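Local coordinates for outer surface protein (Bacillus cereus ATCC 14579, PDB 1X7F), which is uncharacterised but probably acts as a 6-phospho-N-acetylmuramidase, hydrolysing phosphorylated muramyl sugars released during cell-wall recycling, at residues A[45-50]-A[84-89]; A[55-60]-A[244-249]; A[119-124]-A[170-175]; A[202-207]-A[233-238]. All blocks are in the same frame, centred on the assembly; numbering follows the deposited sequence.

Contact 1 (A[45-50]-A[84-89]); sequences AYISAA and KDNNME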
# COMPACT_ATOMS: atom_id res chain seq x y z
N ALA A 45 17.03 6.66 -15.86
CA ALA A 45 16.50 7.93 -15.38
C ALA A 45 15.33 7.72 -14.38
O ALA A 45 15.22 8.43 -13.37
CB ALA A 45 16.09 8.81 -16.55
N TYR A 46 14.49 6.74 -14.65
CA TYR A 46 13.33 6.39 -13.81
C TYR A 46 13.73 5.82 -12.45
O TYR A 46 13.17 6.21 -11.42
CB TYR A 46 12.47 5.37 -14.54
CG TYR A 46 11.14 5.00 -13.91
CD1 TYR A 46 10.22 5.98 -13.54
CD2 TYR A 46 10.77 3.66 -13.76
CE1 TYR A 46 8.99 5.65 -12.99
CE2 TYR A 46 9.53 3.31 -13.22
CZ TYR A 46 8.65 4.31 -12.84
OH TYR A 46 7.41 3.96 -12.32
N ILE A 47 14.67 4.88 -12.46
CA ILE A 47 15.30 4.33 -11.26
C ILE A 47 15.85 5.48 -10.41
O ILE A 47 15.63 5.51 -9.20
CB ILE A 47 16.42 3.33 -11.66
CG1 ILE A 47 15.83 2.01 -12.19
CG2 ILE A 47 17.40 3.07 -10.49
CD1 ILE A 47 16.86 1.14 -12.94
N SER A 48 16.55 6.42 -11.05
CA SER A 48 17.07 7.60 -10.36
C SER A 48 15.95 8.44 -9.73
O SER A 48 16.06 8.85 -8.57
CB SER A 48 17.91 8.47 -11.31
OG SER A 48 19.20 7.91 -11.50
N ALA A 49 14.89 8.70 -10.51
CA ALA A 49 13.70 9.42 -10.08
C ALA A 49 13.01 8.76 -8.88
O ALA A 49 12.71 9.42 -7.91
CB ALA A 49 12.68 9.56 -11.25
N ALA A 50 12.77 7.45 -8.97
CA ALA A 50 12.12 6.71 -7.88
C ALA A 50 12.97 6.68 -6.60
O ALA A 50 12.43 6.68 -5.49
CB ALA A 50 11.76 5.30 -8.34
N LYS A 84 21.34 -1.31 -8.42
CA LYS A 84 22.11 -1.70 -7.24
C LYS A 84 22.96 -0.55 -6.66
O LYS A 84 23.22 -0.52 -5.46
CB LYS A 84 22.96 -2.95 -7.52
CG LYS A 84 24.30 -2.70 -8.20
CD LYS A 84 25.02 -4.00 -8.58
CE LYS A 84 26.07 -4.42 -7.54
NZ LYS A 84 27.28 -3.58 -7.62
N ASP A 85 23.38 0.39 -7.51
CA ASP A 85 24.08 1.60 -7.08
C ASP A 85 23.13 2.53 -6.32
O ASP A 85 23.56 3.34 -5.50
CB ASP A 85 24.68 2.35 -8.27
CG ASP A 85 25.83 1.61 -8.93
OD1 ASP A 85 26.59 0.90 -8.23
OD2 ASP A 85 26.05 1.69 -10.15
N ASN A 86 21.84 2.41 -6.63
CA ASN A 86 20.80 3.18 -5.96
C ASN A 86 20.06 2.36 -4.91
O ASN A 86 18.89 2.63 -4.61
CB ASN A 86 19.84 3.80 -6.98
CG ASN A 86 20.43 5.03 -7.66
OD1 ASN A 86 20.45 6.13 -7.09
ND2 ASN A 86 20.93 4.85 -8.88
N ASN A 87 20.76 1.37 -4.36
CA ASN A 87 20.27 0.53 -3.26
C ASN A 87 18.86 -0.06 -3.45
O ASN A 87 18.04 -0.08 -2.53
CB ASN A 87 20.43 1.27 -1.91
CG ASN A 87 21.83 1.86 -1.73
OD1 ASN A 87 21.99 3.09 -1.72
ND2 ASN A 87 22.83 1.00 -1.60
N MET A 88 18.60 -0.56 -4.65
CA MET A 88 17.29 -1.11 -4.99
C MET A 88 17.35 -2.62 -5.16
O MET A 88 18.19 -3.14 -5.89
CB MET A 88 16.73 -0.46 -6.26
CG MET A 88 16.65 1.05 -6.19
SD MET A 88 15.11 1.61 -6.89
CE MET A 88 15.54 3.30 -7.22
N GLU A 89 16.45 -3.30 -4.47
CA GLU A 89 16.33 -4.75 -4.52
C GLU A 89 15.67 -5.15 -5.84
O GLU A 89 14.57 -4.71 -6.14
CB GLU A 89 15.48 -5.21 -3.34
CG GLU A 89 15.45 -6.71 -3.09
CD GLU A 89 14.33 -7.13 -2.16
OE1 GLU A 89 13.48 -6.27 -1.83
OE2 GLU A 89 14.28 -8.31 -1.75
O HOH W 1 20.56 8.08 -9.12

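Contact 2 (A[55-60]-A[244-249]); sequences FSRIFT and IDDVII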
# COMPACT_ATOMS: atom_id res chain seq x y z
N PHE A 55 11.99 4.85 -2.97
CA PHE A 55 11.74 3.53 -3.55
C PHE A 55 13.04 2.72 -3.43
O PHE A 55 14.13 3.26 -3.65
CB PHE A 55 11.28 3.63 -5.00
CG PHE A 55 9.87 4.14 -5.17
CD1 PHE A 55 9.51 5.44 -4.79
CD2 PHE A 55 8.90 3.34 -5.75
CE1 PHE A 55 8.20 5.91 -4.96
CE2 PHE A 55 7.58 3.80 -5.93
CZ PHE A 55 7.23 5.09 -5.54
N SER A 56 12.93 1.46 -3.04
CA SER A 56 14.12 0.62 -2.84
C SER A 56 13.93 -0.80 -3.38
O SER A 56 14.70 -1.71 -3.06
CB SER A 56 14.49 0.59 -1.35
OG SER A 56 13.49 -0.08 -0.61
N ARG A 57 12.91 -1.00 -4.20
CA ARG A 57 12.60 -2.31 -4.75
C ARG A 57 12.20 -2.15 -6.22
O ARG A 57 11.50 -1.20 -6.59
CB ARG A 57 11.48 -2.96 -3.93
CG ARG A 57 11.02 -4.32 -4.44
CD ARG A 57 10.12 -5.10 -3.48
NE ARG A 57 9.76 -6.39 -4.06
CZ ARG A 57 9.24 -7.41 -3.40
NH1 ARG A 57 9.01 -7.35 -2.09
NH2 ARG A 57 8.95 -8.53 -4.05
N ILE A 58 12.67 -3.08 -7.06
CA ILE A 58 12.32 -3.12 -8.48
C ILE A 58 11.73 -4.49 -8.88
O ILE A 58 12.29 -5.54 -8.53
CB ILE A 58 13.55 -2.79 -9.37
CG1 ILE A 58 14.04 -1.36 -9.13
CG2 ILE A 58 13.21 -2.98 -10.86
CD1 ILE A 58 15.21 -0.96 -10.00
N PHE A 59 10.62 -4.46 -9.61
CA PHE A 59 10.11 -5.64 -10.30
C PHE A 59 10.44 -5.53 -11.79
O PHE A 59 10.08 -4.57 -12.45
CB PHE A 59 8.60 -5.80 -10.10
CG PHE A 59 7.99 -6.90 -10.95
CD1 PHE A 59 8.22 -8.25 -10.64
CD2 PHE A 59 7.21 -6.59 -12.07
CE1 PHE A 59 7.67 -9.28 -11.43
CE2 PHE A 59 6.66 -7.61 -12.88
CZ PHE A 59 6.89 -8.96 -12.56
N THR A 60 11.18 -6.49 -12.31
CA THR A 60 11.53 -6.41 -13.72
C THR A 60 11.14 -7.66 -14.49
O THR A 60 11.19 -8.78 -13.96
CB THR A 60 13.00 -6.01 -13.95
OG1 THR A 60 13.31 -6.18 -15.34
CG2 THR A 60 13.96 -6.96 -13.25
N ILE A 244 0.42 -6.43 3.98
CA ILE A 244 1.28 -6.16 2.84
C ILE A 244 2.43 -5.32 3.33
O ILE A 244 2.22 -4.31 4.00
CB ILE A 244 0.50 -5.45 1.68
CG1 ILE A 244 -0.64 -6.34 1.13
CG2 ILE A 244 1.43 -5.03 0.52
CD1 ILE A 244 -0.17 -7.67 0.43
N ASP A 245 3.65 -5.76 3.03
CA ASP A 245 4.86 -5.02 3.38
C ASP A 245 5.29 -4.06 2.28
O ASP A 245 5.54 -2.89 2.55
CB ASP A 245 6.00 -6.00 3.71
CG ASP A 245 5.58 -7.05 4.71
OD1 ASP A 245 5.01 -6.68 5.77
OD2 ASP A 245 5.75 -8.27 4.53
N ASP A 246 5.39 -4.56 1.05
CA ASP A 246 5.93 -3.78 -0.05
C ASP A 246 4.86 -3.37 -1.07
O ASP A 246 4.02 -4.19 -1.46
CB ASP A 246 7.09 -4.54 -0.74
CG ASP A 246 8.27 -4.79 0.20
OD1 ASP A 246 8.23 -4.30 1.35
OD2 ASP A 246 9.28 -5.45 -0.12
N VAL A 247 4.90 -2.11 -1.49
CA VAL A 247 3.94 -1.61 -2.46
C VAL A 247 4.69 -1.28 -3.76
O VAL A 247 5.60 -0.46 -3.77
CB VAL A 247 3.13 -0.40 -1.89
CG1 VAL A 247 2.28 0.27 -2.97
CG2 VAL A 247 2.24 -0.85 -0.73
N ILE A 248 4.31 -1.96 -4.85
CA ILE A 248 5.02 -1.82 -6.13
C ILE A 248 4.09 -1.25 -7.19
O ILE A 248 3.00 -1.76 -7.38
CB ILE A 248 5.62 -3.20 -6.60
CG1 ILE A 248 6.42 -3.88 -5.48
CG2 ILE A 248 6.49 -3.02 -7.84
CD1 ILE A 248 6.74 -5.36 -5.72
N ILE A 249 4.53 -0.19 -7.88
CA ILE A 249 3.81 0.28 -9.07
C ILE A 249 4.03 -0.71 -10.22
O ILE A 249 5.16 -0.95 -10.63
CB ILE A 249 4.29 1.70 -9.48
CG1 ILE A 249 4.33 2.63 -8.26
CG2 ILE A 249 3.43 2.24 -10.65
CD1 ILE A 249 4.92 3.98 -8.51

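Contact 3 (A[119-124]-A[170-175]); sequences GIRLDV and CHNFYP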
# COMPACT_ATOMS: atom_id res chain seq x y z
N GLY A 119 16.66 -11.70 -6.66
CA GLY A 119 15.70 -12.79 -6.58
C GLY A 119 14.95 -13.02 -7.88
O GLY A 119 15.07 -12.24 -8.82
N ILE A 120 14.19 -14.11 -7.91
CA ILE A 120 13.37 -14.47 -9.06
C ILE A 120 11.95 -14.77 -8.62
O ILE A 120 11.74 -15.32 -7.53
CB ILE A 120 13.96 -15.68 -9.83
CG1 ILE A 120 14.36 -16.81 -8.87
CG2 ILE A 120 15.12 -15.25 -10.73
CD1 ILE A 120 14.32 -18.17 -9.51
N ARG A 121 10.99 -14.42 -9.47
CA ARG A 121 9.60 -14.76 -9.22
C ARG A 121 9.22 -16.09 -9.85
O ARG A 121 9.65 -16.41 -10.97
CB ARG A 121 8.66 -13.64 -9.67
CG ARG A 121 7.24 -13.79 -9.12
CD ARG A 121 6.46 -12.49 -8.99
NE ARG A 121 5.12 -12.72 -8.46
CZ ARG A 121 4.10 -13.13 -9.20
NH1 ARG A 121 4.27 -13.37 -10.49
NH2 ARG A 121 2.91 -13.31 -8.65
N LEU A 122 8.47 -16.88 -9.09
CA LEU A 122 7.84 -18.08 -9.60
C LEU A 122 6.36 -17.77 -9.75
O LEU A 122 5.55 -17.98 -8.84
CB LEU A 122 8.08 -19.27 -8.67
CG LEU A 122 9.52 -19.74 -8.46
CD1 LEU A 122 9.53 -20.98 -7.59
CD2 LEU A 122 10.24 -20.01 -9.78
N ASP A 123 6.02 -17.22 -10.92
CA ASP A 123 4.67 -16.83 -11.28
C ASP A 123 3.71 -18.03 -11.22
O ASP A 123 2.58 -17.93 -10.71
CB ASP A 123 4.70 -16.22 -12.69
CG ASP A 123 3.39 -15.58 -13.09
OD1 ASP A 123 2.73 -14.97 -12.21
OD2 ASP A 123 2.95 -15.62 -14.26
N VAL A 124 4.18 -19.16 -11.75
CA VAL A 124 3.48 -20.43 -11.64
C VAL A 124 4.35 -21.36 -10.78
O VAL A 124 5.58 -21.30 -10.85
CB VAL A 124 3.14 -21.03 -13.04
CG1 VAL A 124 2.64 -22.47 -12.94
CG2 VAL A 124 2.11 -20.17 -13.76
N CYS A 170 4.92 -12.18 -3.74
CA CYS A 170 4.28 -11.05 -4.39
C CYS A 170 3.04 -11.50 -5.14
O CYS A 170 3.06 -12.51 -5.83
CB CYS A 170 5.25 -10.31 -5.32
SG CYS A 170 4.59 -8.82 -6.08
N HIS A 171 1.97 -10.73 -4.98
CA HIS A 171 0.74 -10.93 -5.72
C HIS A 171 0.92 -10.71 -7.21
O HIS A 171 1.90 -10.07 -7.62
CB HIS A 171 -0.29 -9.94 -5.22
CG HIS A 171 -1.04 -10.40 -4.01
ND1 HIS A 171 -2.14 -11.22 -4.09
CD2 HIS A 171 -0.89 -10.09 -2.70
CE1 HIS A 171 -2.62 -11.43 -2.88
NE2 HIS A 171 -1.87 -10.76 -2.02
N ASN A 172 -0.02 -11.22 -8.02
CA ASN A 172 -0.11 -10.88 -9.44
C ASN A 172 -0.69 -9.48 -9.60
O ASN A 172 -1.29 -8.93 -8.67
CB ASN A 172 -1.02 -11.83 -10.20
CG ASN A 172 -0.36 -13.14 -10.58
OD1 ASN A 172 0.83 -13.19 -10.91
ND2 ASN A 172 -1.14 -14.21 -10.55
N PHE A 173 -0.52 -8.89 -10.78
CA PHE A 173 -1.32 -7.74 -11.14
C PHE A 173 -2.21 -8.18 -12.29
O PHE A 173 -2.00 -9.27 -12.83
CB PHE A 173 -0.48 -6.48 -11.46
CG PHE A 173 0.55 -6.66 -12.56
CD1 PHE A 173 0.19 -7.10 -13.82
CD2 PHE A 173 1.88 -6.28 -12.33
CE1 PHE A 173 1.12 -7.23 -14.84
CE2 PHE A 173 2.84 -6.40 -13.34
CZ PHE A 173 2.46 -6.89 -14.60
N TYR A 174 -3.20 -7.35 -12.64
CA TYR A 174 -4.25 -7.75 -13.58
C TYR A 174 -4.53 -6.68 -14.63
O TYR A 174 -5.21 -5.68 -14.34
CB TYR A 174 -5.52 -8.17 -12.81
CG TYR A 174 -5.24 -9.38 -11.96
CD1 TYR A 174 -4.76 -9.24 -10.66
CD2 TYR A 174 -5.40 -10.67 -12.49
CE1 TYR A 174 -4.44 -10.38 -9.89
CE2 TYR A 174 -5.10 -11.81 -11.73
CZ TYR A 174 -4.62 -11.65 -10.44
OH TYR A 174 -4.32 -12.76 -9.69
N PRO A 175 -3.96 -6.88 -15.83
CA PRO A 175 -4.06 -5.92 -16.95
C PRO A 175 -5.45 -5.78 -17.52
O PRO A 175 -5.75 -4.73 -18.10
CB PRO A 175 -3.14 -6.53 -18.03
CG PRO A 175 -2.26 -7.50 -17.27
CD PRO A 175 -3.14 -8.05 -16.21

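Contact 4 (A[202-207]-A[233-238]); sequences AFITSH and VQAKHL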
# COMPACT_ATOMS: atom_id res chain seq x y z
N ALA A 202 2.26 -6.35 -3.04
CA ALA A 202 1.21 -6.28 -4.04
C ALA A 202 1.46 -5.07 -4.95
O ALA A 202 2.30 -4.20 -4.63
CB ALA A 202 -0.19 -6.17 -3.38
N PHE A 203 0.70 -5.01 -6.03
CA PHE A 203 0.87 -4.00 -7.07
C PHE A 203 -0.23 -2.95 -7.06
O PHE A 203 -1.41 -3.24 -6.85
CB PHE A 203 0.85 -4.67 -8.45
CG PHE A 203 2.11 -5.42 -8.79
CD1 PHE A 203 2.15 -6.81 -8.74
CD2 PHE A 203 3.25 -4.73 -9.21
CE1 PHE A 203 3.30 -7.50 -9.11
CE2 PHE A 203 4.40 -5.41 -9.57
CZ PHE A 203 4.43 -6.80 -9.52
N ILE A 204 0.19 -1.71 -7.29
CA ILE A 204 -0.73 -0.60 -7.52
C ILE A 204 -0.49 -0.04 -8.92
O ILE A 204 0.55 -0.29 -9.55
CB ILE A 204 -0.57 0.50 -6.44
CG1 ILE A 204 0.81 1.19 -6.54
CG2 ILE A 204 -0.88 -0.06 -5.06
CD1 ILE A 204 0.99 2.34 -5.57
N THR A 205 -1.44 0.74 -9.41
CA THR A 205 -1.36 1.24 -10.77
C THR A 205 -1.27 2.76 -10.84
O THR A 205 -1.98 3.50 -10.14
CB THR A 205 -2.54 0.70 -11.60
OG1 THR A 205 -2.35 1.03 -12.98
CG2 THR A 205 -3.86 1.38 -11.22
N SER A 206 -0.36 3.21 -11.69
CA SER A 206 -0.22 4.61 -12.05
C SER A 206 -1.27 5.00 -13.10
O SER A 206 -1.68 4.18 -13.93
CB SER A 206 1.19 4.87 -12.56
OG SER A 206 1.28 6.09 -13.27
N HIS A 207 -1.70 6.26 -13.04
CA HIS A 207 -2.66 6.79 -14.01
C HIS A 207 -1.98 7.61 -15.11
O HIS A 207 -2.65 8.15 -15.99
CB HIS A 207 -3.77 7.56 -13.27
CG HIS A 207 -4.49 6.71 -12.27
ND1 HIS A 207 -5.18 5.57 -12.62
CD2 HIS A 207 -4.54 6.78 -10.92
CE1 HIS A 207 -5.68 5.01 -11.53
NE2 HIS A 207 -5.30 5.72 -10.49
N VAL A 233 -3.76 6.48 -2.59
CA VAL A 233 -4.86 5.84 -1.86
C VAL A 233 -4.75 4.31 -1.92
O VAL A 233 -4.89 3.63 -0.91
CB VAL A 233 -6.25 6.37 -2.35
CG1 VAL A 233 -7.40 5.67 -1.64
CG2 VAL A 233 -6.32 7.90 -2.11
N GLN A 234 -4.45 3.79 -3.10
CA GLN A 234 -4.09 2.38 -3.26
C GLN A 234 -3.00 1.91 -2.29
O GLN A 234 -3.14 0.87 -1.66
CB GLN A 234 -3.63 2.12 -4.70
CG GLN A 234 -4.62 2.49 -5.78
CD GLN A 234 -4.01 2.30 -7.17
OE1 GLN A 234 -3.97 3.23 -7.98
NE2 GLN A 234 -3.55 1.11 -7.44
N ALA A 235 -1.91 2.68 -2.17
CA ALA A 235 -0.81 2.36 -1.27
C ALA A 235 -1.22 2.41 0.20
O ALA A 235 -0.90 1.51 0.98
CB ALA A 235 0.38 3.27 -1.52
N LYS A 236 -1.93 3.47 0.57
CA LYS A 236 -2.51 3.60 1.90
C LYS A 236 -3.33 2.36 2.23
O LYS A 236 -3.19 1.78 3.30
CB LYS A 236 -3.42 4.85 1.99
CG LYS A 236 -2.71 6.19 2.16
CD LYS A 236 -3.75 7.35 2.25
CE LYS A 236 -3.08 8.70 2.30
NZ LYS A 236 -3.98 9.77 2.82
N HIS A 237 -4.18 1.95 1.30
CA HIS A 237 -5.04 0.81 1.55
C HIS A 237 -4.24 -0.48 1.81
O HIS A 237 -4.45 -1.14 2.83
CB HIS A 237 -6.05 0.65 0.42
CG HIS A 237 -7.06 -0.42 0.67
ND1 HIS A 237 -7.82 -0.98 -0.34
CD2 HIS A 237 -7.45 -1.03 1.81
CE1 HIS A 237 -8.63 -1.89 0.17
NE2 HIS A 237 -8.42 -1.94 1.47
N LEU A 238 -3.33 -0.82 0.91
CA LEU A 238 -2.48 -2.02 1.06
C LEU A 238 -1.75 -2.10 2.42
O LEU A 238 -1.74 -3.15 3.07
CB LEU A 238 -1.48 -2.12 -0.10
CG LEU A 238 -2.07 -2.37 -1.50
CD1 LEU A 238 -0.97 -2.47 -2.53
CD2 LEU A 238 -2.92 -3.62 -1.51

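Contact 1 (A[45-50]-A[84-89])
The one flat group at this contact is the amide of Asn86, which lies beside Ile47 and Ser48 of helix 40-51. ND2 of Asn86 lies 4.3 Å from CG2 of Ile47, a van der Waals approach. That nitrogen is bonded to the carbonyl of His82, in the last turn of helix 74-85. OD1 of Asn86 does different work. It accepts a hydrogen bond from water 1 at 2.8 Å. The same water is hydrogen-bonded to OG of Ser48 at 2.7 Å. A single water therefore joins the two polar side chains.

Asn87, with positive phi, is the C-prime residue of a Schellman motif that ends helix 74-85. The chain then turns back and enters strand 89-94. In the (beta/alpha)8 barrel, the contact thus joins helix 40-51 to the loop between helix 74-85 and strand 89-94.

The apolar half of the contact belongs to Met88, which points toward helix 40-51 and packs on Ile58 of strand 55-62. Its chain bends at chi2 (-138°), away from a staggered value, and the bend carries CE to Ile47. CE of Met88 touches CG2 of Ile47 at 3.8 Å. CB of Ala50 is a looser neighbour, 4.4 Å from CE of Met88. Ile58 packs on Ile47 as well, and Ile79 adds to the apolar cover of Ile47.

Contact 2 (A[55-60]-A[244-249])
This is a side-chain contact between two strands of the (beta/alpha)8 barrel that are not neighbours. Strand 28-33 runs between strands 55-62 and 246-249. The short axes of 55-60 and 246-249 approach to 7.9 Å at an angle of 50°, so only side chains meet.

Inside the barrel, Arg57 reaches across to Asp246. Its CG stands anti to the backbone N (chi1 177°) and the chain stays extended to NE, which gives the reach. NH1 of Arg57 forms a salt bridge with OD2 of Asp246 at 2.8 Å. The oxygen lies in the guanidinium plane. NH1 comes to the anti side of OD2, somewhat out of the carboxylate plane. The two flat groups stand nearly square, 87° apart. Ile248 covers one face of the guanidinium, with its CD1 3.6 Å from NE of Arg57. CG2 of Ile248 also meets CB of Phe59 at 4.2 Å.

Outside the barrel, Phe55 and Ile249 meet over the intervening strand. CE2 of Phe55 is 3.7 Å from CD1 of Ile249, and Ile31 of strand 28-33 packs against Phe55 as well.

Arg57 also bridges to Glu144, and OD2 of Asp246 to Arg199. OD1 of Asp246 accepts from the backbone N of Lys28. Buried charges near the N-terminal ends of the strands are thus paired in a network. The shared carboxylate probably offsets the closeness of Arg57 and Arg199, and the apolar cover from Ile248 may strengthen the ion pair.

Contact 3 (A[119-124]-A[170-175])
Arg121 meets the backbone of Cys170 with the edge of its guanidinium. Its CG is anti to the backbone N (chi1 -166°), and the chain runs extended to NE. This carries the charged group over strand 142-146 to the end of strand 167-170, where the following loop begins. NH2 of Arg121 donates to the carbonyl O of Cys170 at 2.9 Å, with an N-H...O angle of 162°. The oxygen lies in the guanidinium plane, but the donor sits above the plane of the carbonyl. NE of Arg121 gives the same Cys170 O a weak second bond of 3.3 Å. One oxygen therefore takes two N-H groups. CB of Cys170 packs 4.0 Å from NE of Arg121.

The remaining nitrogen, NH1, turns back to its own segment. NH1 of Arg121 forms a salt bridge with OD1 of Asp123 at 2.8 Å. The oxygen is tilted from the guanidinium plane, and the nitrogen meets it from above the carboxylate plane.

Asn172 comes in across both groups. Its chain crosses those of Arg121 and Asp123 at about right angles. The amide plane is turned 66° from the guanidinium. The backbone of Asn172 is held separately, by Ser148 and Thr222.

Asp93 and Glu144 lie at longer, weaker ion-pair range from Arg121. The arrangement lies towards the C-terminal ends of the barrel strands. In (beta/alpha)8 enzymes this is the end where the active site opens, consistent with a place near the pocket here.

Contact 4 (A[202-207]-A[233-238])
Apolar packing makes up much of this contact, and Ile204 and Leu238 meet at its centre. CG2 of Ile204 presses on CD1 of Leu238 at 3.5 Å, closer than usual for two methyl groups. CB of Ala202 touches the same CD1 of Leu238 at 3.9 Å. CG1 of Ile204 sits between the backbone N and the carbonyl carbon (chi1 66°). The two branches therefore part: CG2 meets Leu238 and the CB of Gln234, while CD1 goes to Ala235. CD1 of Ile204 is 4.2 Å from CB of Ala235, and CG2 of Ile204 is 3.5 Å from CB of Gln234. Leu262 of helix 256-264 packs against both Ile204 and Ala235.

Polar groups gather where the strand ends. The extended chain of Gln234 lays its amide against the backbone of Thr205. CD of Gln234 lies 3.7 Å from N of Thr205 and 3.8 Å from O of Thr205. OG1 of Thr205 bonds to the backbone N of Leu220 and to Asn251. His207 comes from the opposite direction towards Gln234, and its NE2 is bonded to the carbonyl of Leu229.

The elements are the strand and helix of one beta-alpha-beta crossover of the barrel. They run nearly antiparallel, at 159°, with short axes 8.8 Å apart. Strand 246-249 follows and lies beside strand 201-204. Strand and helix thus meet through a close hydrocarbon seam, with one amide side chain set against the Thr205 backbone just past the strand.

In the fold
All four contacts lie in the (beta/alpha)8 barrel and are largely buried. Contacts 2 and 4 meet through the backbone pairing of strands 246-249 and 201-204. Contact 2 is charged in the barrel interior and apolar outside. Contact 4 lies on the outer side and is mainly hydrocarbon. Contact 1 is also outside, on the helix layer, and mixes a methionine contact with a water bridge nearer the surface. It joins contact 2 through the pairing of Glu89 with Ser56 and Ile58. Contact 3 lies towards the C-terminal ends of the strands, held by an arginine on a backbone carbonyl. Phe203 of contact 4 packs against Cys170 and Phe173 of contact 3.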